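Long-range contacts in COG0546: Predicted phosphatases (Streptococcus pneumoniae, PDB 2AH5), which is of unknown function but probably acts as a phosphohydrolase of the haloacid dehalogenase superfamily: residues M1-I7 with L206-Q210; L11-L15 with I159-T163; N24-T29 with I70-Y75; Y81-L85 with N119-H123; D162-L168 with L190-Q194. All blocks are in the same frame, centred on the assembly; numbering follows the deposited sequence.

Interaction 1. Residues M1-I7 with L206-Q210; sequences MTSITAI and LAYFQ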
# COMPACT_ATOMS: atom_id res chain seq x y z
N MSE A 1 14.51 11.01 13.39
CA MSE A 1 13.10 11.30 13.79
C MSE A 1 12.83 12.81 13.82
O MSE A 1 11.85 13.27 13.26
CB MSE A 1 12.74 10.67 15.15
CG MSE A 1 11.73 11.45 16.05
SE MSE A 1 12.00 11.00 17.95
CE MSE A 1 10.94 12.53 18.78
N THR A 2 13.72 13.56 14.46
CA THR A 2 13.43 14.94 14.85
C THR A 2 13.09 15.87 13.67
O THR A 2 12.28 16.78 13.81
CB THR A 2 14.54 15.54 15.76
OG1 THR A 2 15.79 15.55 15.06
CG2 THR A 2 14.69 14.70 17.04
N SER A 3 13.66 15.64 12.49
CA SER A 3 13.30 16.49 11.36
C SER A 3 11.97 16.08 10.71
O SER A 3 11.41 16.83 9.92
CB SER A 3 14.43 16.59 10.33
OG SER A 3 14.38 15.48 9.45
N ILE A 4 11.46 14.89 11.04
CA ILE A 4 10.18 14.45 10.47
C ILE A 4 9.05 15.32 11.02
O ILE A 4 8.95 15.52 12.25
CB ILE A 4 9.88 12.95 10.75
CG1 ILE A 4 10.90 12.04 10.04
CG2 ILE A 4 8.45 12.56 10.33
CD1 ILE A 4 11.02 10.68 10.66
N THR A 5 8.24 15.86 10.12
CA THR A 5 7.02 16.60 10.50
C THR A 5 5.73 15.99 9.92
O THR A 5 4.63 16.44 10.25
CB THR A 5 7.07 18.08 10.09
OG1 THR A 5 7.05 18.19 8.66
CG2 THR A 5 8.31 18.80 10.64
N ALA A 6 5.87 14.98 9.06
CA ALA A 6 4.73 14.40 8.35
C ALA A 6 4.98 12.91 8.14
O ALA A 6 6.12 12.49 7.89
CB ALA A 6 4.55 15.09 7.02
N ILE A 7 3.92 12.13 8.27
CA ILE A 7 4.03 10.68 8.16
C ILE A 7 3.15 10.15 7.02
O ILE A 7 1.94 10.46 6.97
CB ILE A 7 3.67 9.98 9.49
CG1 ILE A 7 4.52 10.51 10.66
CG2 ILE A 7 3.82 8.47 9.32
CD1 ILE A 7 4.25 9.80 12.01
N LEU A 206 5.72 3.29 17.11
CA LEU A 206 5.58 4.50 17.90
C LEU A 206 6.90 4.91 18.53
O LEU A 206 7.18 6.09 18.66
CB LEU A 206 4.55 4.28 18.99
CG LEU A 206 3.13 4.20 18.47
CD1 LEU A 206 2.23 3.73 19.61
CD2 LEU A 206 2.68 5.58 17.94
N ALA A 207 7.71 3.91 18.89
CA ALA A 207 9.00 4.12 19.54
C ALA A 207 9.97 4.94 18.70
O ALA A 207 10.81 5.67 19.23
CB ALA A 207 9.63 2.76 19.91
N TYR A 208 9.86 4.83 17.36
CA TYR A 208 10.73 5.61 16.50
C TYR A 208 10.54 7.09 16.73
O TYR A 208 11.51 7.84 16.69
CB TYR A 208 10.53 5.29 15.01
CG TYR A 208 11.58 5.92 14.11
CD1 TYR A 208 12.94 5.63 14.29
CD2 TYR A 208 11.22 6.82 13.10
CE1 TYR A 208 13.90 6.20 13.47
CE2 TYR A 208 12.18 7.41 12.27
CZ TYR A 208 13.52 7.09 12.46
OH TYR A 208 14.51 7.64 11.66
N PHE A 209 9.30 7.49 16.97
CA PHE A 209 8.95 8.88 17.17
C PHE A 209 9.04 9.32 18.65
O PHE A 209 8.54 10.38 19.01
CB PHE A 209 7.57 9.14 16.54
CG PHE A 209 7.47 8.67 15.11
CD1 PHE A 209 7.82 9.53 14.06
CD2 PHE A 209 7.08 7.36 14.81
CE1 PHE A 209 7.76 9.10 12.73
CE2 PHE A 209 7.02 6.92 13.47
CZ PHE A 209 7.37 7.80 12.43
N GLN A 210 9.68 8.50 19.49
CA GLN A 210 10.05 8.92 20.85
C GLN A 210 11.57 8.85 21.04
O GLN A 210 12.20 7.83 20.70
CB GLN A 210 9.34 8.09 21.92
CG GLN A 210 7.81 8.18 21.88
CD GLN A 210 7.25 9.55 22.24
OE1 GLN A 210 6.30 10.02 21.62
NE2 GLN A 210 7.84 10.18 23.26

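Interaction 2. Residues L11-L15 with I159-T163; sequences LDGTL and IIGDT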
# COMPACT_ATOMS: atom_id res chain seq x y z
N LEU A 11 -1.30 1.75 2.03
CA LEU A 11 -2.68 1.40 2.43
C LEU A 11 -2.77 -0.10 2.55
O LEU A 11 -2.70 -0.63 3.64
CB LEU A 11 -3.71 1.92 1.41
CG LEU A 11 -5.19 1.73 1.74
CD1 LEU A 11 -5.55 2.30 3.11
CD2 LEU A 11 -6.05 2.40 0.65
N ASP A 12 -2.93 -0.79 1.42
CA ASP A 12 -2.95 -2.26 1.38
C ASP A 12 -1.67 -2.84 1.95
O ASP A 12 -0.59 -2.37 1.63
CB ASP A 12 -3.07 -2.75 -0.06
CG ASP A 12 -4.28 -2.25 -0.73
OD1 ASP A 12 -5.33 -2.86 -0.54
OD2 ASP A 12 -4.20 -1.21 -1.42
N GLY A 13 -1.79 -3.84 2.80
CA GLY A 13 -0.63 -4.53 3.34
C GLY A 13 0.06 -3.81 4.48
O GLY A 13 0.97 -4.34 5.07
N THR A 14 -0.40 -2.60 4.79
CA THR A 14 0.18 -1.82 5.88
C THR A 14 -0.92 -1.44 6.89
O THR A 14 -0.94 -1.94 8.02
CB THR A 14 0.90 -0.57 5.31
OG1 THR A 14 2.02 -0.98 4.52
CG2 THR A 14 1.37 0.34 6.42
N LEU A 15 -1.85 -0.59 6.47
CA LEU A 15 -3.01 -0.25 7.30
C LEU A 15 -4.09 -1.32 7.17
O LEU A 15 -4.75 -1.69 8.16
CB LEU A 15 -3.58 1.12 6.88
CG LEU A 15 -2.61 2.30 7.00
CD1 LEU A 15 -3.14 3.54 6.30
CD2 LEU A 15 -2.31 2.59 8.47
N ILE A 159 7.90 7.29 5.05
CA ILE A 159 6.81 6.38 4.63
C ILE A 159 6.87 5.10 5.46
O ILE A 159 7.96 4.53 5.70
CB ILE A 159 6.84 6.10 3.10
CG1 ILE A 159 5.60 5.29 2.68
CG2 ILE A 159 8.18 5.42 2.69
CD1 ILE A 159 5.41 5.25 1.15
N ILE A 160 5.70 4.69 5.93
CA ILE A 160 5.52 3.45 6.65
C ILE A 160 4.92 2.49 5.62
O ILE A 160 3.81 2.74 5.12
CB ILE A 160 4.55 3.67 7.86
CG1 ILE A 160 5.17 4.73 8.80
CG2 ILE A 160 4.16 2.31 8.53
CD1 ILE A 160 4.47 4.97 10.16
N GLY A 161 5.66 1.44 5.28
CA GLY A 161 5.24 0.56 4.19
C GLY A 161 5.74 -0.87 4.29
O GLY A 161 6.69 -1.14 5.04
N ASP A 162 5.09 -1.76 3.54
CA ASP A 162 5.34 -3.19 3.62
C ASP A 162 6.03 -3.82 2.40
O ASP A 162 6.28 -5.01 2.42
CB ASP A 162 4.04 -3.98 3.91
CG ASP A 162 3.04 -3.92 2.77
OD1 ASP A 162 2.76 -2.81 2.27
OD2 ASP A 162 2.56 -5.00 2.34
N THR A 163 6.33 -3.04 1.36
CA THR A 163 6.91 -3.60 0.12
C THR A 163 8.19 -2.92 -0.38
O THR A 163 8.50 -1.76 -0.03
CB THR A 163 5.91 -3.55 -1.07
OG1 THR A 163 5.75 -2.20 -1.51
CG2 THR A 163 4.54 -4.15 -0.71

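Interaction 3. Residues N24-T29 with I70-Y75; sequences NAFTYT and IYRSYY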
# COMPACT_ATOMS: atom_id res chain seq x y z
N ASN A 24 -9.49 -13.09 -3.85
CA ASN A 24 -10.74 -13.41 -4.54
C ASN A 24 -10.85 -12.78 -5.94
O ASN A 24 -11.40 -13.39 -6.89
CB ASN A 24 -11.95 -13.01 -3.69
CG ASN A 24 -12.17 -13.95 -2.50
OD1 ASN A 24 -11.54 -15.00 -2.39
ND2 ASN A 24 -13.08 -13.55 -1.60
N ALA A 25 -10.39 -11.55 -6.07
CA ALA A 25 -10.35 -10.93 -7.39
C ALA A 25 -9.45 -11.73 -8.35
O ALA A 25 -9.83 -11.95 -9.51
CB ALA A 25 -9.90 -9.47 -7.29
N PHE A 26 -8.27 -12.17 -7.89
CA PHE A 26 -7.41 -13.00 -8.76
C PHE A 26 -8.08 -14.32 -9.17
O PHE A 26 -8.10 -14.68 -10.35
CB PHE A 26 -6.05 -13.28 -8.14
CG PHE A 26 -5.09 -12.16 -8.34
CD1 PHE A 26 -4.67 -11.42 -7.25
CD2 PHE A 26 -4.64 -11.83 -9.63
CE1 PHE A 26 -3.78 -10.36 -7.42
CE2 PHE A 26 -3.72 -10.76 -9.81
CZ PHE A 26 -3.32 -10.03 -8.70
N THR A 27 -8.65 -15.00 -8.19
CA THR A 27 -9.22 -16.34 -8.45
C THR A 27 -10.50 -16.23 -9.30
O THR A 27 -10.79 -17.12 -10.12
CB THR A 27 -9.46 -17.16 -7.16
OG1 THR A 27 -10.38 -16.46 -6.32
CG2 THR A 27 -8.12 -17.38 -6.36
N TYR A 28 -11.26 -15.16 -9.09
CA TYR A 28 -12.41 -14.87 -9.99
C TYR A 28 -11.93 -14.74 -11.43
O TYR A 28 -12.57 -15.24 -12.37
CB TYR A 28 -13.19 -13.59 -9.57
CG TYR A 28 -14.33 -13.29 -10.52
CD1 TYR A 28 -15.48 -14.07 -10.51
CD2 TYR A 28 -14.22 -12.27 -11.49
CE1 TYR A 28 -16.54 -13.82 -11.39
CE2 TYR A 28 -15.27 -12.01 -12.39
CZ TYR A 28 -16.42 -12.80 -12.33
OH TYR A 28 -17.45 -12.59 -13.22
N THR A 29 -10.81 -14.03 -11.61
CA THR A 29 -10.26 -13.82 -12.95
C THR A 29 -9.85 -15.12 -13.61
O THR A 29 -10.23 -15.38 -14.74
CB THR A 29 -9.11 -12.79 -12.94
OG1 THR A 29 -9.59 -11.58 -12.34
CG2 THR A 29 -8.63 -12.47 -14.40
N ILE A 70 -11.33 -7.85 -15.95
CA ILE A 70 -12.16 -8.78 -15.18
C ILE A 70 -11.83 -8.62 -13.67
O ILE A 70 -12.73 -8.50 -12.84
CB ILE A 70 -11.99 -10.25 -15.67
CG1 ILE A 70 -12.58 -10.44 -17.08
CG2 ILE A 70 -12.64 -11.25 -14.70
CD1 ILE A 70 -12.06 -11.70 -17.80
N TYR A 71 -10.55 -8.61 -13.34
CA TYR A 71 -10.11 -8.39 -11.96
C TYR A 71 -10.78 -7.17 -11.33
O TYR A 71 -11.31 -7.23 -10.22
CB TYR A 71 -8.59 -8.24 -11.93
CG TYR A 71 -8.04 -7.97 -10.53
CD1 TYR A 71 -7.44 -8.98 -9.80
CD2 TYR A 71 -8.11 -6.70 -9.97
CE1 TYR A 71 -6.93 -8.73 -8.52
CE2 TYR A 71 -7.62 -6.44 -8.71
CZ TYR A 71 -7.03 -7.45 -7.99
OH TYR A 71 -6.55 -7.16 -6.71
N ARG A 72 -10.74 -6.06 -12.04
CA ARG A 72 -11.31 -4.83 -11.51
C ARG A 72 -12.83 -4.93 -11.35
O ARG A 72 -13.39 -4.33 -10.41
CB ARG A 72 -10.90 -3.64 -12.35
CG ARG A 72 -9.41 -3.43 -12.40
CD ARG A 72 -9.07 -1.98 -12.57
NE ARG A 72 -7.64 -1.71 -12.44
CZ ARG A 72 -6.94 -1.79 -11.30
NH1 ARG A 72 -7.53 -2.16 -10.17
NH2 ARG A 72 -5.63 -1.53 -11.30
N SER A 73 -13.47 -5.72 -12.22
CA SER A 73 -14.90 -6.02 -12.15
C SER A 73 -15.33 -6.77 -10.88
O SER A 73 -16.45 -6.57 -10.38
CB SER A 73 -15.39 -6.79 -13.40
OG SER A 73 -15.23 -8.21 -13.28
N TYR A 74 -14.46 -7.64 -10.37
CA TYR A 74 -14.72 -8.25 -9.08
C TYR A 74 -14.33 -7.24 -7.98
O TYR A 74 -15.08 -7.03 -7.01
CB TYR A 74 -13.96 -9.57 -8.92
CG TYR A 74 -14.24 -10.24 -7.59
CD1 TYR A 74 -15.20 -11.25 -7.48
CD2 TYR A 74 -13.56 -9.84 -6.45
CE1 TYR A 74 -15.47 -11.87 -6.25
CE2 TYR A 74 -13.83 -10.44 -5.21
CZ TYR A 74 -14.78 -11.45 -5.12
OH TYR A 74 -15.03 -12.02 -3.89
N TYR A 75 -13.18 -6.60 -8.13
CA TYR A 75 -12.62 -5.82 -7.01
C TYR A 75 -13.48 -4.62 -6.60
O TYR A 75 -13.73 -4.40 -5.40
CB TYR A 75 -11.17 -5.41 -7.28
CG TYR A 75 -10.51 -5.03 -5.97
CD1 TYR A 75 -10.06 -6.02 -5.10
CD2 TYR A 75 -10.41 -3.70 -5.59
CE1 TYR A 75 -9.50 -5.70 -3.86
CE2 TYR A 75 -9.85 -3.36 -4.33
CZ TYR A 75 -9.40 -4.38 -3.49
OH TYR A 75 -8.84 -4.07 -2.28

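Interaction 4. Residues Y81-L85 with N119-H123; sequences YEAQL and NLEIH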
# COMPACT_ATOMS: atom_id res chain seq x y z
N TYR A 81 -14.50 -4.67 -0.33
CA TYR A 81 -15.18 -4.89 0.97
C TYR A 81 -14.67 -6.11 1.73
O TYR A 81 -14.99 -6.30 2.91
CB TYR A 81 -16.71 -5.03 0.76
CG TYR A 81 -17.29 -3.90 0.01
CD1 TYR A 81 -17.74 -4.06 -1.31
CD2 TYR A 81 -17.34 -2.62 0.57
CE1 TYR A 81 -18.26 -2.99 -2.01
CE2 TYR A 81 -17.84 -1.55 -0.13
CZ TYR A 81 -18.30 -1.73 -1.41
OH TYR A 81 -18.80 -0.65 -2.07
N GLU A 82 -13.93 -6.95 1.03
CA GLU A 82 -13.32 -8.12 1.64
C GLU A 82 -11.94 -7.72 2.14
O GLU A 82 -10.89 -8.12 1.60
CB GLU A 82 -13.26 -9.27 0.63
CG GLU A 82 -14.68 -9.61 0.12
CD GLU A 82 -14.72 -10.73 -0.89
OE1 GLU A 82 -13.93 -10.72 -1.85
OE2 GLU A 82 -15.57 -11.63 -0.71
N ALA A 83 -11.97 -6.92 3.21
CA ALA A 83 -10.80 -6.24 3.75
C ALA A 83 -11.11 -5.83 5.19
O ALA A 83 -12.28 -5.66 5.56
CB ALA A 83 -10.47 -5.03 2.91
N GLN A 84 -10.07 -5.70 6.00
CA GLN A 84 -10.20 -5.38 7.40
C GLN A 84 -8.89 -4.75 7.87
O GLN A 84 -7.81 -5.07 7.35
CB GLN A 84 -10.54 -6.65 8.20
CG GLN A 84 -9.40 -7.67 8.27
CD GLN A 84 -9.86 -9.04 8.80
OE1 GLN A 84 -10.66 -9.75 8.15
NE2 GLN A 84 -9.34 -9.42 9.96
N LEU A 85 -8.96 -3.85 8.85
CA LEU A 85 -7.73 -3.29 9.39
C LEU A 85 -6.89 -4.38 10.02
O LEU A 85 -7.43 -5.34 10.58
CB LEU A 85 -8.03 -2.22 10.44
CG LEU A 85 -8.83 -1.02 9.95
CD1 LEU A 85 -9.07 -0.07 11.12
CD2 LEU A 85 -8.11 -0.28 8.83
N ASN A 119 -14.66 3.33 4.15
CA ASN A 119 -15.29 2.05 4.52
C ASN A 119 -14.79 1.44 5.85
O ASN A 119 -15.56 0.89 6.64
CB ASN A 119 -15.11 1.02 3.40
CG ASN A 119 -15.90 1.37 2.14
OD1 ASN A 119 -16.70 2.32 2.12
ND2 ASN A 119 -15.66 0.61 1.07
N LEU A 120 -13.49 1.56 6.09
CA LEU A 120 -12.85 0.94 7.25
C LEU A 120 -12.70 1.90 8.41
O LEU A 120 -12.10 1.55 9.44
CB LEU A 120 -11.51 0.32 6.85
CG LEU A 120 -11.68 -0.89 5.91
CD1 LEU A 120 -10.34 -1.32 5.37
CD2 LEU A 120 -12.41 -2.09 6.55
N GLU A 121 -13.30 3.08 8.23
CA GLU A 121 -13.43 4.11 9.29
C GLU A 121 -12.11 4.78 9.69
O GLU A 121 -11.98 5.24 10.83
CB GLU A 121 -14.16 3.50 10.51
CG GLU A 121 -15.44 2.82 10.05
CD GLU A 121 -16.42 2.48 11.16
OE1 GLU A 121 -16.03 2.43 12.35
OE2 GLU A 121 -17.59 2.24 10.81
N ILE A 122 -11.17 4.87 8.75
CA ILE A 122 -9.85 5.46 9.03
C ILE A 122 -9.58 6.74 8.22
O ILE A 122 -8.59 7.43 8.47
CB ILE A 122 -8.68 4.44 8.87
CG1 ILE A 122 -8.54 3.91 7.43
CG2 ILE A 122 -8.82 3.30 9.93
CD1 ILE A 122 -7.16 3.27 7.15
N HIS A 123 -10.49 7.09 7.32
CA HIS A 123 -10.34 8.26 6.44
C HIS A 123 -10.06 9.50 7.31
O HIS A 123 -9.23 10.36 6.98
CB HIS A 123 -11.62 8.45 5.58
CG HIS A 123 -11.52 9.55 4.56
ND1 HIS A 123 -11.47 10.88 4.91
CD2 HIS A 123 -11.49 9.52 3.21
CE1 HIS A 123 -11.39 11.63 3.82
NE2 HIS A 123 -11.39 10.82 2.77
O HOH W 1 -16.79 1.15 -1.81

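Interaction 5. Residues D162-L168 with L190-Q194; sequences DTKFDML and LLNYQ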
# COMPACT_ATOMS: atom_id res chain seq x y z
N ASP A 162 5.09 -1.76 3.54
CA ASP A 162 5.34 -3.19 3.62
C ASP A 162 6.03 -3.82 2.40
O ASP A 162 6.28 -5.01 2.42
CB ASP A 162 4.04 -3.98 3.91
CG ASP A 162 3.04 -3.92 2.77
OD1 ASP A 162 2.76 -2.81 2.27
OD2 ASP A 162 2.56 -5.00 2.34
N THR A 163 6.33 -3.04 1.36
CA THR A 163 6.91 -3.60 0.12
C THR A 163 8.19 -2.92 -0.38
O THR A 163 8.50 -1.76 -0.03
CB THR A 163 5.91 -3.55 -1.07
OG1 THR A 163 5.75 -2.20 -1.51
CG2 THR A 163 4.54 -4.15 -0.71
N LYS A 164 8.88 -3.63 -1.27
CA LYS A 164 10.05 -3.09 -1.96
C LYS A 164 9.70 -1.82 -2.73
O LYS A 164 10.53 -0.92 -2.88
CB LYS A 164 10.64 -4.16 -2.91
CG LYS A 164 9.67 -4.63 -3.96
CD LYS A 164 10.11 -5.94 -4.62
CE LYS A 164 11.11 -5.68 -5.72
NZ LYS A 164 11.08 -6.75 -6.79
N PHE A 165 8.46 -1.74 -3.23
CA PHE A 165 8.03 -0.52 -3.96
C PHE A 165 8.00 0.72 -3.05
O PHE A 165 8.36 1.80 -3.48
CB PHE A 165 6.68 -0.77 -4.64
CG PHE A 165 6.68 -1.99 -5.52
CD1 PHE A 165 7.10 -1.91 -6.83
CD2 PHE A 165 6.27 -3.23 -5.01
CE1 PHE A 165 7.11 -3.06 -7.66
CE2 PHE A 165 6.28 -4.37 -5.82
CZ PHE A 165 6.71 -4.28 -7.14
N ASP A 166 7.58 0.53 -1.80
CA ASP A 166 7.61 1.60 -0.80
C ASP A 166 9.05 1.98 -0.49
O ASP A 166 9.36 3.14 -0.36
CB ASP A 166 6.95 1.12 0.51
CG ASP A 166 5.44 0.93 0.37
OD1 ASP A 166 4.80 1.71 -0.36
OD2 ASP A 166 4.91 -0.03 0.95
N MSE A 167 9.92 0.98 -0.35
CA MSE A 167 11.32 1.25 0.02
C MSE A 167 12.02 2.00 -1.11
O MSE A 167 12.73 2.98 -0.87
CB MSE A 167 12.08 -0.05 0.32
CG MSE A 167 11.49 -0.93 1.42
SE MSE A 167 11.51 -0.08 3.20
CE MSE A 167 9.66 0.78 3.20
N LEU A 168 11.82 1.55 -2.34
CA LEU A 168 12.45 2.20 -3.51
C LEU A 168 11.86 3.59 -3.73
O LEU A 168 12.58 4.53 -4.07
CB LEU A 168 12.27 1.36 -4.77
CG LEU A 168 13.15 0.12 -4.90
CD1 LEU A 168 12.64 -0.75 -6.02
CD2 LEU A 168 14.60 0.51 -5.11
N LEU A 190 12.70 -6.33 2.32
CA LEU A 190 12.64 -4.97 2.85
C LEU A 190 13.99 -4.55 3.42
O LEU A 190 14.42 -3.42 3.24
CB LEU A 190 11.57 -4.85 3.91
CG LEU A 190 10.15 -5.10 3.39
CD1 LEU A 190 9.18 -5.33 4.53
CD2 LEU A 190 9.70 -3.95 2.49
N LEU A 191 14.67 -5.48 4.08
CA LEU A 191 15.96 -5.13 4.68
C LEU A 191 17.05 -4.86 3.64
O LEU A 191 17.99 -4.13 3.93
CB LEU A 191 16.43 -6.21 5.66
CG LEU A 191 15.68 -6.43 6.97
CD1 LEU A 191 16.15 -7.72 7.63
CD2 LEU A 191 15.90 -5.26 7.90
N ASN A 192 16.93 -5.42 2.43
CA ASN A 192 17.89 -5.12 1.37
C ASN A 192 17.91 -3.64 0.99
O ASN A 192 18.85 -3.19 0.33
CB ASN A 192 17.61 -5.96 0.13
CG ASN A 192 18.05 -7.41 0.29
OD1 ASN A 192 18.83 -7.74 1.17
ND2 ASN A 192 17.53 -8.27 -0.57
N TYR A 193 16.88 -2.90 1.41
CA TYR A 193 16.79 -1.46 1.15
C TYR A 193 17.18 -0.55 2.33
O TYR A 193 16.98 0.66 2.25
CB TYR A 193 15.40 -1.10 0.61
CG TYR A 193 15.05 -1.87 -0.64
CD1 TYR A 193 15.45 -1.41 -1.89
CD2 TYR A 193 14.39 -3.10 -0.56
CE1 TYR A 193 15.16 -2.15 -3.06
CE2 TYR A 193 14.08 -3.84 -1.72
CZ TYR A 193 14.48 -3.36 -2.95
OH TYR A 193 14.18 -4.07 -4.09
N GLN A 194 17.76 -1.12 3.38
CA GLN A 194 18.30 -0.31 4.49
C GLN A 194 17.24 0.67 5.08
O GLN A 194 17.42 1.91 5.04
CB GLN A 194 19.59 0.46 4.08
CG GLN A 194 20.78 -0.44 3.67
CD GLN A 194 20.54 -1.18 2.36
OE1 GLN A 194 20.22 -0.57 1.33
NE2 GLN A 194 20.71 -2.50 2.40

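Interaction 1. Residues M1-I7 with L206-Q210
Two neighbouring rings turn toward residues 1-7 by different first torsions. Tyr208 sets CG anti to the backbone N (chi1 -171°) and sends its ring to Met1 and Ile4, while Phe209 sets CG anti to the carbonyl carbon (chi1 -52°) and brings its ring to Ile7. The contact joins the two ends of a Rossmann-like haloacid dehalogenase fold: Ile7 belongs to strand 6-9, which lies inside the parallel sheet, and Phe209 follows helix 204-208.

Ile7 and Phe209 approach from opposite directions, and the isoleucine tip ends on the ring. Ile7 CD1 lies 4.0 Å from the Phe209 ring centroid and 24° off the normal, a CH-pi contact displaced toward the rim. On the opposite face of the same ring stands CD2 of Tyr208, so the phenylalanine is held between a methyl group and its own neighbour. Tyr100 adds an edge-to-face partner.

Ile4 crosses both aromatic side chains at about a right angle. Ile4 CD1 touches Tyr208 near the ring plane, 3.8 Å from Tyr208 CE2, and also reaches Phe209 CE1 at 4.2 Å. The type I turn from Met1 to Ile4, closed by Ile4 N to Met1 O, folds the chain back and places Met1 CB over one face of the tyrosine. The hydroxyl of Tyr208 is hydrogen-bonded to Gln176, beyond both segments.

No hydrogen bond spans the contact. The selenomethionine at position 1 runs extended along the backbone of Tyr208 and Phe209: Met1 SE lies 3.4 Å from Tyr208 O, and the terminal Met1 CE comes within 3.2 Å of Phe209 O.

Interaction 2. Residues L11-L15 with I159-T163
Asp162 reaches across to the loop holding Gly13 and Thr14, and its side chain can be followed outward atom by atom. Asp162 CB lies 3.3 Å from Gly13 O. Asp162 CG, held between the backbone N and the carbonyl carbon (chi1 68°), comes closer still, 3.1 Å from Gly13 O, so the carboxylate carbon faces the peptide oxygen.

The two tips then part company. Asp162 OD1 accepts the hydroxyl proton of Thr14, with Thr14 OG1 3.0 Å away and 46° out of the carboxylate plane, a donor coming from above the plane. Asp162 OD2 lies 3.2 Å from Gly13 O, a close pair of acceptors and not a hydrogen bond, and takes its hydrogen bond instead from Phe184 N. Bonds to both oxygens limit the rotation of the carboxylate.

The other branch of Thr14 is apolar: Thr14 CG2 meets Ile160 CG2 at 4.0 Å, where the loop meets strand 157-161. Asp10 OD2 lies close to Asp162 OD1, so acidic groups gather here. Asp10, Asp12 and Thr14 fit the DxDx(T/V) signature, and Gly161, Asp162 and Asp166 resemble the acidic GDxxxD motif. Their meeting at the ends of strands 6-9 and 157-161 is consistent with the active-site region of the haloacid dehalogenase superfamily.

Interaction 3. Residues N24-T29 with I70-Y75
Ala25 and Tyr71 make the central CH-pi contact between these helices: Ala25 CB sits over one face of the Tyr71 ring, 3.5 Å from its centroid and 22° off the normal. With CG anti to the backbone N, chi1 179° carries the ring past Ala25 to Phe26.

Among the aromatic contacts, Tyr71 points its edge at Phe26. Tyr71 CE1 stands over the centre of the phenylalanine face, with the two ring centroids 4.8 Å apart. The Tyr28 and Tyr74 rings meet obliquely, Tyr28 CB lying 3.7 Å from Tyr74 CD1.

Apolar packing continues where Tyr28 CE2 touches Ile70 CG2 at 3.6 Å.

Of the polar groups, the far end of Tyr74 crosses Asn24, with Asn24 CB 3.2 Å from Tyr74 OH; both polar ends are hydrogen-bonded to Glu82. Within the first helix, Thr29 OG1 donates to Ala25 O at 2.9 Å, opposite in face to the Thr29 N bond. The same Thr29 OG1 lies beside the Tyr71 backbone, 3.3 Å from Tyr71 CA.

The axes of the two short segments come within 8.3 Å of each other in the helical cap, probably of the C1 kind. Helix 51-56 closes the Phe26 and Tyr71 side through Leu51 and Phe55, and helix 40-45 adds Ile43 on Phe26.

Interaction 4. Residues Y81-L85 with N119-H123
Leu85 and Ile122 form the closest apolar pair of this contact, with Leu85 CD1 3.6 Å from Ile122 CG2. The two side chains slide past each other in opposite directions. Ile122 has CG1 between the backbone N and the carbonyl carbon (chi1 63°), which turns CG2 to the side of the leucine. Leu85 runs past Leu120 in the same fashion: Leu85 CD2 is 4.0 Å from Leu120 CB, while Leu85 CD1 rests 3.8 Å from Leu120 O. Beyond it, Leu120 CD2 reaches the backbone, 3.7 Å from Ala83 O, and lies near Gln84 CA.

Polar contacts belong to the other end. The Asn119 amide crosses the Tyr81 ring obliquely, planes 27° apart, with Asn119 ND2 3.3 Å from Tyr81 CE2. A water then joins the ends of the two side chains, 2.7 Å from Tyr81 OH and 3.1 Å from Asn119 ND2, which donates to it.

Backbone geometry sets the second segment in place. Helix 110-119 ends in a Schellman motif, with Glu121 at positive phi as its C-prime residue, Ile122 N bonded to Ala117 O and Glu121 N to Lys118 O. The turn presents Leu120 and Ile122 to the strand pair 16-17 and 84-85, where Val16 meets Leu85 and Leu120. Such a pair after the first sheet strand is consistent with the flap found in this superfamily. With no direct hydrogen bond across it, the contact probably depends on aliphatic packing at the Leu85 end and on a water-mediated link at the more exposed Tyr81 end.

Interaction 5. Residues D162-L168 with L190-Q194
Leu190 and Tyr193 provide most of the surface that meets helix 164-173 and the turn before it. Leu190 CD2 presses against the backbone, 3.4 Å from Thr163 C, and Leu190 CD1 lies 3.6 Å from Asp162 O; Leu190 CD2 also meets Met167 CG at 3.7 Å.

Tyr193 lies across three side chains of the helix. With CG anti to the carbonyl carbon (chi1 -57°), Tyr193 puts its CB 3.5 Å from Met167 CB and its CE1 3.4 Å from Leu168 CD2. Tyr193 CE2 lies 3.7 Å from Lys164 CB. Because Met167 and Leu168 follow Lys164 by three and four residues, the three lie on one side of the helix.

A second shell fixes both partners. Thr163 and Asp166 form a capping box of weak bonds at the helix start: Asp166 N donates to Thr163 OG1 at 3.3 Å, and Thr163 N to Asp166 OD2. The type I turn from Leu191 to Gln194 carries Tyr193, and Lys177 NZ binds the carbonyl oxygens of Tyr193 and Gln194. In the Rossmann-like domain, the helix after strand 157-161 thus packs against the end of helix 187-191, Met167 and Leu190 both touching Ala179 of strand 176-180. No hydrogen bond crosses between the segments; the join is mainly van der Waals packing, with polar groups ordering the backbone on each side.

Interaction 2, near the chain centre, is the buried one and is built round a carboxylate; interaction 4 lies at the surface and includes a water; the other three are partly buried and mainly apolar or aromatic. Interactions 1 and 2 reach neighbouring strands of one sheet and touch through Ile7 CG2 and Ile160 CD1. Interaction 5 shares Asp162 and Thr163 with interaction 2, continuing from strand 157-161 into the following helix. Interaction 3 lies in the helical region that is probably the cap, about 38 Å from interaction 1 between centres, yet it meets interaction 4 through Glu82 and interaction 2 where Tyr75 nears Asp12.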